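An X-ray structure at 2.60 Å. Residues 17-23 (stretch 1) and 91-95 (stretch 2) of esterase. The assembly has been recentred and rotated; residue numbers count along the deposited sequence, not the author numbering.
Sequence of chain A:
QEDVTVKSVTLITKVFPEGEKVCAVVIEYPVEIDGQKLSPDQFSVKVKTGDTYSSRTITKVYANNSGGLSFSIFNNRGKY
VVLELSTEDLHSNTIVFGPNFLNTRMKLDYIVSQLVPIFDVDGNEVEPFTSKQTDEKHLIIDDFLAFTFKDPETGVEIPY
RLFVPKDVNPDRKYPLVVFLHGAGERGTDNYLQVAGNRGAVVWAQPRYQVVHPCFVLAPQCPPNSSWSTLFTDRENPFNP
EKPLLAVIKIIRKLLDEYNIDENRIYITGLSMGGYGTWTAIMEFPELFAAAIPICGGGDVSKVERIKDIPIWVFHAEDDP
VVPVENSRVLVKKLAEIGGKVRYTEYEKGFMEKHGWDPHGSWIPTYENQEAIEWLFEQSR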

# COMPACT_ATOMS: atom_id res chain seq x y z
N PRO A 17 -26.05 13.67 -0.31
CA PRO A 17 -26.57 13.44 1.03
C PRO A 17 -25.95 14.31 2.13
O PRO A 17 -26.65 14.70 3.07
CB PRO A 17 -26.33 11.94 1.23
CG PRO A 17 -26.45 11.37 -0.17
CD PRO A 17 -25.70 12.40 -0.99
N GLU A 18 -24.66 14.66 2.01
CA GLU A 18 -24.02 15.50 3.04
C GLU A 18 -24.02 16.99 2.67
O GLU A 18 -23.29 17.80 3.26
CB GLU A 18 -22.61 15.00 3.35
CG GLU A 18 -22.45 13.46 3.30
CD GLU A 18 -21.75 12.94 2.01
OE1 GLU A 18 -22.46 12.60 1.00
OE2 GLU A 18 -20.48 12.88 2.04
N GLY A 19 -24.86 17.35 1.69
CA GLY A 19 -25.02 18.72 1.26
C GLY A 19 -24.57 19.00 -0.16
O GLY A 19 -24.16 18.09 -0.90
N GLU A 20 -24.64 20.28 -0.53
CA GLU A 20 -24.46 20.69 -1.92
C GLU A 20 -22.98 20.79 -2.27
O GLU A 20 -22.19 21.41 -1.55
CB GLU A 20 -25.15 22.03 -2.17
CG GLU A 20 -24.88 22.61 -3.55
CD GLU A 20 -25.06 24.12 -3.59
OE1 GLU A 20 -24.77 24.78 -2.57
OE2 GLU A 20 -25.50 24.64 -4.63
N LYS A 21 -22.61 20.18 -3.39
CA LYS A 21 -21.24 20.12 -3.82
C LYS A 21 -21.22 20.56 -5.26
O LYS A 21 -22.19 20.36 -6.00
CB LYS A 21 -20.67 18.70 -3.79
CG LYS A 21 -20.66 17.88 -2.46
CD LYS A 21 -19.92 16.55 -2.74
CE LYS A 21 -19.75 15.70 -1.52
NZ LYS A 21 -18.83 16.34 -0.55
N VAL A 22 -20.10 21.14 -5.67
CA VAL A 22 -19.83 21.37 -7.08
C VAL A 22 -19.35 20.03 -7.68
O VAL A 22 -18.26 19.54 -7.33
CB VAL A 22 -18.72 22.42 -7.30
CG1 VAL A 22 -18.65 22.77 -8.75
CG2 VAL A 22 -18.97 23.65 -6.50
N CYS A 23 -20.15 19.48 -8.60
CA CYS A 23 -19.92 18.16 -9.17
C CYS A 23 -19.46 18.25 -10.62
O CYS A 23 -18.85 17.32 -11.14
CB CYS A 23 -21.18 17.29 -9.07
SG CYS A 23 -22.54 17.91 -10.05
N HIS A 91 -12.30 19.76 -1.02
CA HIS A 91 -12.96 21.03 -1.25
C HIS A 91 -14.05 20.87 -2.30
O HIS A 91 -14.00 21.52 -3.35
CB HIS A 91 -11.95 22.09 -1.70
CG HIS A 91 -11.07 22.58 -0.59
ND1 HIS A 91 -9.71 22.36 -0.57
CD2 HIS A 91 -11.35 23.29 0.53
CE1 HIS A 91 -9.19 22.91 0.51
NE2 HIS A 91 -10.16 23.48 1.20
N SER A 92 -15.03 20.01 -2.03
CA SER A 92 -16.18 19.96 -2.90
C SER A 92 -17.44 20.65 -2.33
O SER A 92 -18.16 21.33 -3.08
CB SER A 92 -16.44 18.54 -3.37
OG SER A 92 -16.41 17.60 -2.31
N ASN A 93 -17.70 20.50 -1.03
CA ASN A 93 -18.83 21.13 -0.33
C ASN A 93 -18.91 22.62 -0.53
O ASN A 93 -17.90 23.29 -0.58
CB ASN A 93 -18.76 20.82 1.15
CG ASN A 93 -19.06 19.35 1.45
OD1 ASN A 93 -20.20 18.90 1.38
ND2 ASN A 93 -18.01 18.59 1.77
N THR A 94 -20.12 23.15 -0.66
CA THR A 94 -20.27 24.61 -0.77
C THR A 94 -20.45 25.27 0.60
O THR A 94 -20.30 26.49 0.75
CB THR A 94 -21.40 25.01 -1.75
OG1 THR A 94 -22.63 24.43 -1.31
CG2 THR A 94 -21.10 24.51 -3.14
N ILE A 95 -20.74 24.45 1.60
CA ILE A 95 -21.16 24.98 2.87
C ILE A 95 -20.11 24.69 3.92
O ILE A 95 -19.86 23.53 4.24
CB ILE A 95 -22.53 24.38 3.32
CG1 ILE A 95 -23.61 24.69 2.26
CG2 ILE A 95 -22.90 24.87 4.75
CD1 ILE A 95 -24.97 24.03 2.50
O HOH W 1 -21.95 21.73 1.04

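A strand can be joined to an irregular segment by a single backbone bridge, with side-chain hydrogen bonds alongside it, and this esterase offers a compact example. The shortest polar contact joins side chains: Thr-94 OG1 donates a hydrogen bond to Glu-20 OE1 at 2.5 Å, a carboxylate oxygen that is also engaged elsewhere in the structure. The same two residues meet through their backbones, where Thr-94 N donates to Glu-20 O at 2.8 Å, so the pair is tied twice. A second backbone hydrogen bond, from Val-22 N to Ser-92 O at 3.2 Å, completes the bridge between Lys-21 and Asn-93, whose CA atoms lie 4.4 Å apart. Both carbonyls also receive CA-H...O contacts, Lys-21 CA to Ser-92 O at 3.4 Å and Asn-93 CA to Glu-20 O at 3.6 Å, as expected where two backbones run so close.

Beyond the bridge, water 1 donates to Glu-20 O (2.6 Å) and accepts from Ile-95 N (3.0 Å), extending the link by one residue. The CA-to-CB bond of Lys-21 points sideways, yet its long chain brings NZ within 3.2 Å of Ser-92 OG, to which it donates a hydrogen bond. Apolar packing is limited: Val-22 CG2 lies 4.1 Å from Thr-94 CG2, a normal methyl-to-methyl contact.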